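Local coordinates for tyrosyl-tRNA synthetase (Archaeoglobus fulgidus, PDB 2CYB), which attaches L-tyrosine to its cognate tRNA, first activating the amino acid with ATP and then passing it to the acceptor end of tRNA(Tyr), at the interface of chains A and B. Residues are numbered along the deposited sequence; one frame, centred on the assembly and turned at random. Chains: chain A/B, Tyrosyl-tRNA synthetase.

Contact 1: the interface of chains A and B. Residues chain A 129-130, 132, 134, 160; chain B 152-154, 157.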
loop_
_atom_site.group_PDB
_atom_site.type_symbol
_atom_site.label_atom_id
_atom_site.label_comp_id
_atom_site.label_asym_id
_atom_site.label_seq_id
_atom_site.Cartn_x
_atom_site.Cartn_y
_atom_site.Cartn_z
ATOM N N ALA A 129 -6.416 -3.959 2.453
ATOM C CA ALA A 129 -5.489 -4.339 1.383
ATOM C C ALA A 129 -5.498 -5.838 1.121
ATOM O O ALA A 129 -5.344 -6.273 -0.014
ATOM C CB ALA A 129 -4.057 -3.878 1.718
ATOM N N ARG A 130 -5.669 -6.627 2.180
ATOM C CA ARG A 130 -5.686 -8.080 2.062
ATOM C C ARG A 130 -6.922 -8.598 1.320
ATOM O O ARG A 130 -6.862 -9.643 0.670
ATOM C CB ARG A 130 -5.619 -8.706 3.462
ATOM C CG ARG A 130 -6.001 -10.182 3.533
ATOM C CD ARG A 130 -4.976 -11.065 2.868
ATOM N NE ARG A 130 -5.310 -12.484 3.002
ATOM C CZ ARG A 130 -6.074 -13.164 2.151
ATOM N NH1 ARG A 130 -6.316 -14.452 2.360
ATOM N NH2 ARG A 130 -6.585 -12.564 1.084
ATOM N N THR A 132 -8.762 -6.627 -0.943
ATOM C CA THR A 132 -9.008 -5.847 -2.147
ATOM C C THR A 132 -8.013 -6.214 -3.255
ATOM O O THR A 132 -6.806 -6.129 -3.060
ATOM C CB THR A 132 -8.888 -4.336 -1.836
ATOM O OG1 THR A 132 -9.810 -3.993 -0.795
ATOM C CG2 THR A 132 -9.186 -3.506 -3.076
ATOM N N LEU A 134 -5.683 -5.845 -6.481
ATOM C CA LEU A 134 -4.956 -4.710 -7.031
ATOM C C LEU A 134 -5.788 -4.131 -8.187
ATOM O O LEU A 134 -5.878 -2.925 -8.364
ATOM C CB LEU A 134 -3.588 -5.158 -7.552
ATOM C CG LEU A 134 -2.780 -4.086 -8.289
ATOM C CD1 LEU A 134 -2.583 -2.859 -7.384
ATOM C CD2 LEU A 134 -1.437 -4.665 -8.718
ATOM N N LEU A 160 -8.092 2.671 -0.469
ATOM C CA LEU A 160 -8.406 1.918 0.735
ATOM C C LEU A 160 -8.561 2.871 1.919
ATOM O O LEU A 160 -9.477 2.731 2.733
ATOM C CB LEU A 160 -7.294 0.913 1.034
ATOM C CG LEU A 160 -6.848 0.030 -0.134
ATOM C CD1 LEU A 160 -5.801 -0.957 0.369
ATOM C CD2 LEU A 160 -8.044 -0.703 -0.730
ATOM N N MET B 152 -3.413 -9.160 -4.481
ATOM C CA MET B 152 -4.176 -8.251 -3.631
ATOM C C MET B 152 -3.292 -7.026 -3.405
ATOM O O MET B 152 -2.079 -7.076 -3.629
ATOM C CB MET B 152 -4.478 -8.909 -2.286
ATOM C CG MET B 152 -5.108 -10.286 -2.422
ATOM S SD MET B 152 -6.578 -10.162 -3.470
ATOM C CE MET B 152 -7.666 -9.514 -2.328
ATOM N N VAL B 153 -3.891 -5.921 -2.974
ATOM C CA VAL B 153 -3.103 -4.717 -2.723
ATOM C C VAL B 153 -2.092 -5.044 -1.623
ATOM O O VAL B 153 -0.973 -4.517 -1.618
ATOM C CB VAL B 153 -3.994 -3.531 -2.270
ATOM C CG1 VAL B 153 -3.127 -2.318 -1.915
ATOM C CG2 VAL B 153 -4.979 -3.153 -3.398
ATOM N N SER B 154 -2.483 -5.930 -0.713
ATOM C CA SER B 154 -1.604 -6.320 0.399
ATOM C C SER B 154 -0.267 -6.863 -0.098
ATOM O O SER B 154 0.756 -6.661 0.540
ATOM C CB SER B 154 -2.285 -7.368 1.290
ATOM O OG SER B 154 -2.580 -8.542 0.551
ATOM N N ILE B 157 2.150 -4.030 -0.968
ATOM C CA ILE B 157 2.656 -3.326 0.214
ATOM C C ILE B 157 3.804 -4.145 0.806
ATOM O O ILE B 157 4.790 -3.602 1.315
ATOM C CB ILE B 157 1.561 -3.171 1.310
ATOM C CG1 ILE B 157 0.512 -2.151 0.865
ATOM C CG2 ILE B 157 2.202 -2.716 2.630
ATOM C CD1 ILE B 157 -0.674 -2.046 1.818
#
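The C-terminal end of helix 119-131 of chain A, with the loop residue A:Thr132 that follows it, meets the N-terminal turn of helix 153-168 of chain B and B:Met152 just ahead of that turn. Helices 134-140 and 154-168 of chain A flank the junction. Two backbone hydrogen bonds join them. B:Val153 N gives its hydrogen to A:Thr132 O at 2.9 Å, approaching nearly along the C=O axis, with 163° at the hydrogen. B:Ser154 N donates to A:Ala129 O at 3.0 Å, but from above the carbonyl plane, and this bond is more bent, 144° at the hydrogen. Amides starting the chain B helix thus donate to carbonyls at and just beyond the end of the chain A helix, and the helix dipoles would probably favour this. Apolar groups close round the bonds. A:Ala129 CB lies against the B:Ser154 backbone, 3.7 Å from its CA, and also meets B:Ile157 CD1. B:Val153 spreads its two methyls: CG1, anti to the backbone N (chi1 176°), meets A:Leu160 CD1 tip to tip at 3.8 Å, while CG2 lies beside A:Thr132 O and reaches A:Leu134 CA at 4.0 Å. The B:Met152 chain, bent at chi2 and chi3, curls its CE methyl over the A:Arg130-A:Thr132 backbone, 3.9 Å from A:Thr132 CA. With its two-fold twin, this junction helps hold the homodimer together through main-chain atoms and probably sets how the helix ends register.

Contact 2: the interface of chains A and B. Residues chain A 122-123, 126; chain B 73, 76-77, 83, 117, 157.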
loop_
_atom_site.group_PDB
_atom_site.type_symbol
_atom_site.label_atom_id
_atom_site.label_comp_id
_atom_site.label_asym_id
_atom_site.label_seq_id
_atom_site.Cartn_x
_atom_site.Cartn_y
_atom_site.Cartn_z
ATOM N N VAL A 122 -4.234 1.885 10.841
ATOM C CA VAL A 122 -3.285 1.188 9.976
ATOM C C VAL A 122 -3.631 -0.292 9.862
ATOM O O VAL A 122 -3.525 -0.884 8.789
ATOM C CB VAL A 122 -1.832 1.348 10.477
ATOM C CG1 VAL A 122 -1.438 2.812 10.441
ATOM C CG2 VAL A 122 -1.689 0.792 11.876
ATOM N N LEU A 123 -4.069 -0.895 10.959
ATOM C CA LEU A 123 -4.431 -2.297 10.910
ATOM C C LEU A 123 -5.604 -2.482 9.944
ATOM O O LEU A 123 -5.645 -3.461 9.187
ATOM C CB LEU A 123 -4.782 -2.794 12.315
ATOM C CG LEU A 123 -4.577 -4.272 12.658
ATOM C CD1 LEU A 123 -3.491 -4.917 11.802
ATOM C CD2 LEU A 123 -4.193 -4.345 14.131
ATOM N N LEU A 126 -4.387 -2.507 6.417
ATOM C CA LEU A 126 -3.807 -3.795 6.055
ATOM C C LEU A 126 -4.890 -4.833 5.753
ATOM O O LEU A 126 -4.748 -5.635 4.828
ATOM C CB LEU A 126 -2.878 -4.296 7.167
ATOM C CG LEU A 126 -1.628 -3.447 7.423
ATOM C CD1 LEU A 126 -0.695 -4.220 8.332
ATOM C CD2 LEU A 126 -0.926 -3.098 6.112
ATOM N N ILE B 73 3.054 -10.122 10.061
ATOM C CA ILE B 73 2.230 -9.235 9.243
ATOM C C ILE B 73 2.428 -9.599 7.763
ATOM O O ILE B 73 1.473 -9.621 6.982
ATOM C CB ILE B 73 2.596 -7.750 9.466
ATOM C CG1 ILE B 73 2.356 -7.356 10.937
ATOM C CG2 ILE B 73 1.756 -6.849 8.542
ATOM C CD1 ILE B 73 0.959 -7.604 11.432
ATOM N N TYR B 76 0.387 -12.477 6.797
ATOM C CA TYR B 76 -1.003 -12.087 6.654
ATOM C C TYR B 76 -1.237 -11.417 5.298
ATOM O O TYR B 76 -2.218 -11.714 4.608
ATOM C CB TYR B 76 -1.398 -11.137 7.778
ATOM C CG TYR B 76 -2.815 -10.627 7.651
ATOM C CD1 TYR B 76 -3.899 -11.396 8.081
ATOM C CD2 TYR B 76 -3.073 -9.395 7.062
ATOM C CE1 TYR B 76 -5.214 -10.942 7.921
ATOM C CE2 TYR B 76 -4.377 -8.935 6.897
ATOM C CZ TYR B 76 -5.438 -9.709 7.327
ATOM O OH TYR B 76 -6.720 -9.243 7.152
ATOM N N LEU B 77 -0.330 -10.523 4.913
ATOM C CA LEU B 77 -0.452 -9.820 3.641
ATOM C C LEU B 77 -0.315 -10.772 2.465
ATOM O O LEU B 77 -0.859 -10.515 1.390
ATOM C CB LEU B 77 0.618 -8.729 3.521
ATOM C CG LEU B 77 0.598 -7.606 4.567
ATOM C CD1 LEU B 77 1.845 -6.743 4.387
ATOM C CD2 LEU B 77 -0.656 -6.767 4.426
ATOM N N PHE B 83 -4.983 -13.555 11.524
ATOM C CA PHE B 83 -3.929 -13.147 12.444
ATOM C C PHE B 83 -3.792 -14.183 13.559
ATOM O O PHE B 83 -2.689 -14.497 14.008
ATOM C CB PHE B 83 -4.236 -11.778 13.046
ATOM C CG PHE B 83 -3.970 -10.626 12.112
ATOM C CD1 PHE B 83 -5.020 -9.920 11.532
ATOM C CD2 PHE B 83 -2.665 -10.251 11.811
ATOM C CE1 PHE B 83 -4.773 -8.850 10.665
ATOM C CE2 PHE B 83 -2.405 -9.184 10.944
ATOM C CZ PHE B 83 -3.464 -8.484 10.372
ATOM N N LEU B 117 3.495 -1.732 13.077
ATOM C CA LEU B 117 2.271 -0.960 13.150
ATOM C C LEU B 117 2.525 0.356 13.883
ATOM O O LEU B 117 1.591 1.109 14.142
ATOM C CB LEU B 117 1.178 -1.760 13.861
ATOM C CG LEU B 117 0.764 -3.077 13.202
ATOM C CD1 LEU B 117 -0.119 -3.870 14.157
ATOM C CD2 LEU B 117 0.038 -2.793 11.900
ATOM N N ILE B 157 2.150 -4.030 -0.968
ATOM C CA ILE B 157 2.656 -3.326 0.214
ATOM C C ILE B 157 3.804 -4.145 0.806
ATOM O O ILE B 157 4.790 -3.602 1.315
ATOM C CB ILE B 157 1.561 -3.171 1.310
ATOM C CG1 ILE B 157 0.512 -2.151 0.865
ATOM C CG2 ILE B 157 2.202 -2.716 2.630
ATOM C CD1 ILE B 157 -0.674 -2.046 1.818
#
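Helix 119-131 of chain A lays one side against chain B where helix 72-77, the start of helix 83-99, the loop residue B:Leu117 and helix 153-168 come together. This is an apolar part of the dimer interface of a class I aminoacyl-tRNA synthetase, whose catalytic domain has the Rossmann fold. A:Leu126 projects into the chain B surface and divides its two methyls. CD1 meets B:Ile73 CG2 at 3.6 Å, the side chains crossing at about a right angle, and it also touches B:Leu117 CD2 at 3.9 Å. CD2 turns the other way, to B:Leu77 CD2 at 4.0 Å, with B:Ile157 CD1 a little farther off. The B:Leu117 CD2 methyl is shared, since A:Val122 CG2 reaches it at 4.0 Å. One turn from A:Leu126, A:Leu123 holds an off-centre torsion (chi1 -152°) that carries CD1 to B:Phe83 CZ, 3.8 Å away, as the leucine and the phenylalanine run past each other in opposite directions. B:Tyr76 backs B:Phe83 and barely touches chain A itself: B:Phe83 CZ stands over the centre of the tyrosine ring, 3.4 Å above its plane. The rings cover each other within chain B, which should limit how far B:Phe83 can swing. The B:Tyr76 ring also presents its edge to A:Leu126 O, with CE2 3.9 Å from that carbonyl oxygen.

Contact 3: the interface of chains A and B. Residues chain A 83, 117; chain B 119, 122-123, 126-127.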
loop_
_atom_site.group_PDB
_atom_site.type_symbol
_atom_site.label_atom_id
_atom_site.label_comp_id
_atom_site.label_asym_id
_atom_site.label_seq_id
_atom_site.Cartn_x
_atom_site.Cartn_y
_atom_site.Cartn_z
ATOM N N PHE A 83 5.416 16.757 2.952
ATOM C CA PHE A 83 4.514 16.866 4.073
ATOM C C PHE A 83 4.451 18.312 4.558
ATOM O O PHE A 83 3.382 18.795 4.930
ATOM C CB PHE A 83 4.956 15.930 5.198
ATOM C CG PHE A 83 4.584 14.498 4.959
ATOM C CD1 PHE A 83 5.562 13.527 4.784
ATOM C CD2 PHE A 83 3.247 14.123 4.889
ATOM C CE1 PHE A 83 5.211 12.197 4.541
ATOM C CE2 PHE A 83 2.886 12.797 4.647
ATOM C CZ PHE A 83 3.870 11.836 4.473
ATOM N N LEU A 117 -2.564 7.493 11.094
ATOM C CA LEU A 117 -1.320 6.799 11.424
ATOM C C LEU A 117 -1.495 6.028 12.724
ATOM O O LEU A 117 -0.544 5.428 13.234
ATOM C CB LEU A 117 -0.158 7.786 11.566
ATOM C CG LEU A 117 0.305 8.526 10.307
ATOM C CD1 LEU A 117 1.464 9.449 10.660
ATOM C CD2 LEU A 117 0.734 7.521 9.242
ATOM N N ARG B 119 3.902 4.264 14.494
ATOM C CA ARG B 119 3.836 5.487 13.689
ATOM C C ARG B 119 5.029 5.749 12.763
ATOM O O ARG B 119 4.845 6.045 11.583
ATOM C CB ARG B 119 3.644 6.706 14.601
ATOM C CG ARG B 119 3.541 8.022 13.838
ATOM C CD ARG B 119 4.000 9.206 14.679
ATOM N NE ARG B 119 3.947 10.456 13.925
ATOM C CZ ARG B 119 2.821 11.036 13.518
ATOM N NH1 ARG B 119 2.865 12.171 12.833
ATOM N NH2 ARG B 119 1.649 10.484 13.808
ATOM N N VAL B 122 5.091 3.073 9.960
ATOM C CA VAL B 122 3.989 3.289 9.027
ATOM C C VAL B 122 4.234 4.516 8.148
ATOM O O VAL B 122 3.920 4.504 6.957
ATOM C CB VAL B 122 2.646 3.417 9.778
ATOM C CG1 VAL B 122 1.572 3.936 8.834
ATOM C CG2 VAL B 122 2.231 2.027 10.336
ATOM N N LEU B 123 4.800 5.574 8.718
ATOM C CA LEU B 123 5.098 6.760 7.919
ATOM C C LEU B 123 6.127 6.406 6.836
ATOM O O LEU B 123 6.023 6.872 5.695
ATOM C CB LEU B 123 5.652 7.888 8.795
ATOM C CG LEU B 123 4.781 9.136 8.945
ATOM C CD1 LEU B 123 5.547 10.182 9.743
ATOM C CD2 LEU B 123 4.408 9.686 7.577
ATOM N N LEU B 126 4.551 4.716 3.900
ATOM C CA LEU B 126 3.898 5.674 3.006
ATOM C C LEU B 126 4.934 6.384 2.133
ATOM O O LEU B 126 4.704 6.640 0.950
ATOM C CB LEU B 126 3.082 6.708 3.811
ATOM C CG LEU B 126 1.898 6.151 4.620
ATOM C CD1 LEU B 126 1.102 7.310 5.176
ATOM C CD2 LEU B 126 1.008 5.265 3.742
ATOM N N LYS B 127 6.082 6.704 2.717
ATOM C CA LYS B 127 7.145 7.356 1.965
ATOM C C LYS B 127 7.706 6.393 0.914
ATOM O O LYS B 127 7.975 6.786 -0.225
ATOM C CB LYS B 127 8.266 7.804 2.899
ATOM C CG LYS B 127 7.881 8.933 3.853
ATOM C CD LYS B 127 9.048 9.262 4.789
ATOM C CE LYS B 127 8.864 10.621 5.441
ATOM N NZ LYS B 127 7.535 10.744 6.084
#
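A:Leu117, from the loop ahead of helix 119-131 in chain A, and A:Phe83, at the start of helix 83-99, lie along helix 119-131 of chain B, from B:Arg119 to B:Lys127. Followed outward, the A:Leu117 side chain first meets B:Arg119, whose NH2 is 3.9 Å from CB. With CG anti to the carbonyl carbon (chi1 -67°), the leucine then splits into two methyls with different surroundings. CD1 sits beneath one face of the B:Arg119 guanidinium, offset toward the rim and 3.5 Å from CZ, and on another side touches B:Leu123 CG at 3.7 Å. CD2 faces the helix itself, 3.7 Å from B:Val122 CG1 and 4.1 Å from B:Leu126 CD1. The arginine chain is extended from CG to NE, which carries its flat end over the leucine. A:Phe83 adds a second apolar surface: its CZ meets B:Leu123 CD2 at 3.8 Å, the two side chains passing in opposite directions. B:Lys127 crosses A:Phe83 at a slant, its chain straight until a bend at chi4 (52°) that brings the amine to the ring rim. Replacing A:Phe83 with an alanine would probably leave B:Leu123 CD2 without this aromatic neighbour and the end of B:Lys127 freer to turn. Just short of the amine, B:Lys127 CE lies 4.1 Å from A:Phe83 CE1.

Helix 119-131 runs through all three contacts, given by chain A in contacts 1 and 2 and by chain B in contact 3. The C-alpha centres of contacts 1 and 2 are about 10 Å apart, and B:Ile157 belongs to both; contact 3 lies about 14 Å from contact 2 and 17 Å from contact 1. Contacts 2 and 3 use the same residue positions, 83, 117, 122, 123 and 126, with the chains exchanged, so they are largely two-fold counterparts with differing side-chain detail. Together they form neighbouring parts of the two-fold homodimer interface, with main-chain bonding in contact 1 beside the mainly apolar packing of the others.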